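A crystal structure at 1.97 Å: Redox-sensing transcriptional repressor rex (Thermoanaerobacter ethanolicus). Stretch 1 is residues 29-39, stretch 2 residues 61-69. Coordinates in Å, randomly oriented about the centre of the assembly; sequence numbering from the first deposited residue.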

# COMPACT_ATOMS: atom_id res chain seq x y z
N ASP B 29 5.03 18.83 -17.68
CA ASP B 29 4.29 19.82 -18.45
C ASP B 29 3.53 19.29 -19.66
O ASP B 29 3.43 19.98 -20.68
CB ASP B 29 5.20 20.98 -18.85
CG ASP B 29 5.19 22.10 -17.82
OD1 ASP B 29 4.11 22.73 -17.64
OD2 ASP B 29 6.24 22.35 -17.20
N VAL B 30 2.97 18.09 -19.55
CA VAL B 30 1.99 17.60 -20.53
C VAL B 30 0.68 18.37 -20.34
O VAL B 30 0.05 18.28 -19.27
CB VAL B 30 1.74 16.09 -20.37
CG1 VAL B 30 0.77 15.56 -21.46
CG2 VAL B 30 3.08 15.33 -20.37
N LYS B 31 0.25 19.09 -21.37
CA LYS B 31 -0.90 19.97 -21.26
C LYS B 31 -2.24 19.23 -21.23
O LYS B 31 -3.16 19.62 -20.51
CB LYS B 31 -0.91 21.03 -22.40
CG LYS B 31 -0.35 22.40 -21.98
CD LYS B 31 0.74 22.28 -20.90
CE LYS B 31 1.10 23.63 -20.25
NZ LYS B 31 1.99 24.53 -21.04
N ARG B 32 -2.37 18.19 -22.06
CA ARG B 32 -3.66 17.55 -22.25
C ARG B 32 -3.46 16.05 -22.26
O ARG B 32 -2.39 15.56 -22.61
CB ARG B 32 -4.27 17.97 -23.58
CG ARG B 32 -5.01 19.30 -23.57
CD ARG B 32 -5.99 19.40 -24.75
NE ARG B 32 -7.32 18.82 -24.49
CZ ARG B 32 -8.21 19.36 -23.66
NH1 ARG B 32 -7.94 20.49 -23.00
NH2 ARG B 32 -9.39 18.78 -23.49
N ILE B 33 -4.50 15.30 -21.90
CA ILE B 33 -4.43 13.85 -22.05
C ILE B 33 -5.76 13.36 -22.56
O ILE B 33 -6.81 13.77 -22.07
CB ILE B 33 -4.04 13.12 -20.71
CG1 ILE B 33 -3.98 11.61 -20.95
CG2 ILE B 33 -4.99 13.48 -19.61
CD1 ILE B 33 -3.20 10.85 -19.89
N SER B 34 -5.71 12.50 -23.57
CA SER B 34 -6.93 12.00 -24.19
C SER B 34 -7.56 10.91 -23.31
O SER B 34 -6.89 10.29 -22.45
CB SER B 34 -6.59 11.45 -25.58
OG SER B 34 -5.99 10.17 -25.50
N SER B 35 -8.84 10.65 -23.53
CA SER B 35 -9.58 9.63 -22.78
C SER B 35 -8.98 8.24 -22.99
O SER B 35 -8.88 7.43 -22.05
CB SER B 35 -11.05 9.57 -23.25
OG SER B 35 -11.89 9.97 -22.19
N ARG B 36 -8.61 7.94 -24.23
CA ARG B 36 -8.07 6.61 -24.47
C ARG B 36 -6.67 6.47 -23.81
O ARG B 36 -6.38 5.43 -23.24
CB ARG B 36 -8.07 6.23 -25.95
CG ARG B 36 -7.08 6.98 -26.78
CD ARG B 36 -6.88 6.31 -28.13
NE ARG B 36 -6.78 4.86 -28.01
CZ ARG B 36 -6.29 4.06 -28.95
NH1 ARG B 36 -5.84 4.56 -30.10
NH2 ARG B 36 -6.24 2.75 -28.73
N GLU B 37 -5.88 7.53 -23.82
CA GLU B 37 -4.52 7.50 -23.23
C GLU B 37 -4.62 7.28 -21.72
O GLU B 37 -3.90 6.46 -21.11
CB GLU B 37 -3.78 8.82 -23.50
CG GLU B 37 -3.66 9.23 -24.97
CD GLU B 37 -2.84 10.52 -25.23
OE1 GLU B 37 -1.74 10.40 -25.81
OE2 GLU B 37 -3.28 11.65 -24.90
N LEU B 38 -5.52 8.03 -21.12
CA LEU B 38 -5.79 7.89 -19.71
C LEU B 38 -6.26 6.49 -19.35
O LEU B 38 -5.73 5.86 -18.45
CB LEU B 38 -6.73 8.96 -19.19
CG LEU B 38 -6.92 9.00 -17.68
CD1 LEU B 38 -5.56 9.28 -16.92
CD2 LEU B 38 -7.99 10.02 -17.28
N SER B 39 -7.26 6.01 -20.08
CA SER B 39 -7.79 4.67 -19.86
C SER B 39 -6.69 3.61 -20.00
O SER B 39 -6.56 2.72 -19.16
CB SER B 39 -8.90 4.37 -20.89
OG SER B 39 -9.23 3.01 -20.90
N GLN B 61 -14.61 21.03 -18.35
CA GLN B 61 -14.08 20.16 -19.39
C GLN B 61 -14.69 20.64 -20.71
O GLN B 61 -15.73 21.32 -20.72
CB GLN B 61 -14.39 18.68 -19.12
CG GLN B 61 -13.62 17.67 -19.99
CD GLN B 61 -14.38 16.35 -20.17
OE1 GLN B 61 -15.19 15.97 -19.32
NE2 GLN B 61 -14.15 15.66 -21.30
N GLN B 62 -13.99 20.35 -21.80
CA GLN B 62 -14.30 20.83 -23.15
C GLN B 62 -13.89 19.74 -24.11
O GLN B 62 -12.84 19.10 -23.92
CB GLN B 62 -13.50 22.10 -23.44
CG GLN B 62 -13.63 22.61 -24.87
CD GLN B 62 -12.29 22.93 -25.50
OE1 GLN B 62 -12.21 23.27 -26.68
NE2 GLN B 62 -11.22 22.81 -24.72
N GLY B 63 -14.70 19.50 -25.13
CA GLY B 63 -14.39 18.49 -26.13
C GLY B 63 -13.97 17.20 -25.47
O GLY B 63 -14.43 16.87 -24.37
N TYR B 64 -13.06 16.47 -26.12
CA TYR B 64 -12.67 15.18 -25.59
C TYR B 64 -11.29 15.14 -24.96
O TYR B 64 -10.40 15.97 -25.27
CB TYR B 64 -12.92 14.06 -26.61
CG TYR B 64 -14.38 14.02 -27.03
CD1 TYR B 64 -15.40 14.23 -26.09
CD2 TYR B 64 -14.74 13.80 -28.36
CE1 TYR B 64 -16.74 14.23 -26.48
CE2 TYR B 64 -16.08 13.78 -28.75
CZ TYR B 64 -17.08 14.00 -27.81
OH TYR B 64 -18.41 13.98 -28.20
N GLY B 65 -11.12 14.22 -24.02
CA GLY B 65 -9.91 14.24 -23.20
C GLY B 65 -9.94 15.40 -22.23
O GLY B 65 -10.94 16.10 -22.10
N TYR B 66 -8.81 15.63 -21.57
CA TYR B 66 -8.78 16.43 -20.37
C TYR B 66 -7.60 17.38 -20.38
O TYR B 66 -6.50 17.02 -20.80
CB TYR B 66 -8.62 15.48 -19.16
CG TYR B 66 -9.75 14.47 -19.01
CD1 TYR B 66 -10.95 14.84 -18.41
CD2 TYR B 66 -9.63 13.17 -19.52
CE1 TYR B 66 -11.97 13.92 -18.27
CE2 TYR B 66 -10.65 12.24 -19.35
CZ TYR B 66 -11.81 12.65 -18.76
OH TYR B 66 -12.88 11.78 -18.68
N ASN B 67 -7.81 18.55 -19.82
CA ASN B 67 -6.70 19.40 -19.43
C ASN B 67 -6.08 18.81 -18.14
O ASN B 67 -6.78 18.57 -17.15
CB ASN B 67 -7.20 20.84 -19.17
CG ASN B 67 -6.09 21.77 -18.77
OD1 ASN B 67 -5.77 21.90 -17.60
ND2 ASN B 67 -5.47 22.44 -19.76
N VAL B 68 -4.78 18.56 -18.20
CA VAL B 68 -4.06 17.91 -17.12
C VAL B 68 -4.14 18.72 -15.85
O VAL B 68 -4.50 18.19 -14.79
CB VAL B 68 -2.60 17.68 -17.52
CG1 VAL B 68 -1.75 17.32 -16.31
CG2 VAL B 68 -2.51 16.63 -18.60
N GLU B 69 -3.81 20.01 -15.93
CA GLU B 69 -3.70 20.81 -14.71
C GLU B 69 -5.06 20.93 -14.05
O GLU B 69 -5.16 20.94 -12.82
CB GLU B 69 -3.12 22.20 -15.00
CG GLU B 69 -2.88 23.06 -13.74
CD GLU B 69 -2.29 24.43 -14.10
OE1 GLU B 69 -1.30 24.45 -14.88
OE2 GLU B 69 -2.85 25.49 -13.70
O HOH W 1 -2.41 21.17 -18.41
O HOH W 2 -7.03 15.89 -25.71
O HOH W 3 -10.73 20.52 -21.48
O HOH W 4 -6.72 22.73 -22.73

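A short antiparallel pairing of strands, one leading straight into a helix and the other reaching its helix through the single residue S34, illustrates a general principle: a few backbone hydrogen bonds fix the register, and the side chains then sort themselves onto the two faces that the register creates. In this redox-sensing repressor, R32 and I33 lie against N67 and Y66, and the contact buries 565 Å² in all.

Stretch 2 approaches through a loop whose main value to its partner lies in its carbonyl groups. Q62 makes its contact chiefly through the arginine of the first stretch, its O lying 3.5 Å from R32 NH2, and a water joins the two residues, accepting from R32 NH2 at 3.0 Å and, weakly, from Q62 N at 3.3 Å. The Y64 side chain leads away, yet its backbone O receives a weak hydrogen bond from R32 NH2 at 3.5 Å, nearly linear and close to the guanidinium plane. A second water accepts from R32 NE at 3.2 Å and donates weakly to Y64 O at 3.4 Å. Partly negative carbonyl oxygens and solvent thus gather around a positively charged group, with no carboxylate from the other stretch.

At G65 the CA atoms of the two stretches come closest, G65 CA lying 3.9 Å from S34 CA. The positive phi of 72° by itself favours glycine, and packing adds a second reason: an ideal CB here would fall 2.8 Å from I33 O and 2.9 Å from S34 CA, both clashes. The missing side chain is what lets the chains draw together just before the strand begins.

Y66 supplies the central pairing. Its N donates to I33 O at 2.8 Å, and I33 N returns a bond to Y66 O at 2.9 Å, the reciprocal pattern of an antiparallel hydrogen-bonded pair. The same Y66 O also receives a CA-H...O contact from R32 CA at 3.2 Å. On the face shared by I33 and Y66, I33 CG2 packs 4.2 Å from Y66 CB, while the aromatic ring extends to the opening helix of stretch 1, where Y66 CE2 meets L38 CD2 at 4.0 Å and S35 OG at 3.8 Å.

N67 pairs with R32 without direct backbone hydrogen bonds, and their side chains share the opposite face. The guanidinium lays one of its faces over Y66 C and N67 N, and a water bridges the two side chains, accepting from N67 ND2 at 3.2 Å and weakly from R32 NH1 at 2.6 Å. N67 also caps the helix that follows, just as S34 caps its own by accepting from E37 N.

V68 closes the ladder. Its N donates to K31 O at 3.0 Å, almost straight at 170°, while its side chain points toward stretch 1 and sets CG2 4.1 Å from I33 CG2 and 3.1 Å from V30 O. Beyond it, a water donates to K31 O at 2.7 Å and accepts from E69 N at 3.1 Å, extending the polar link one residue into the helix.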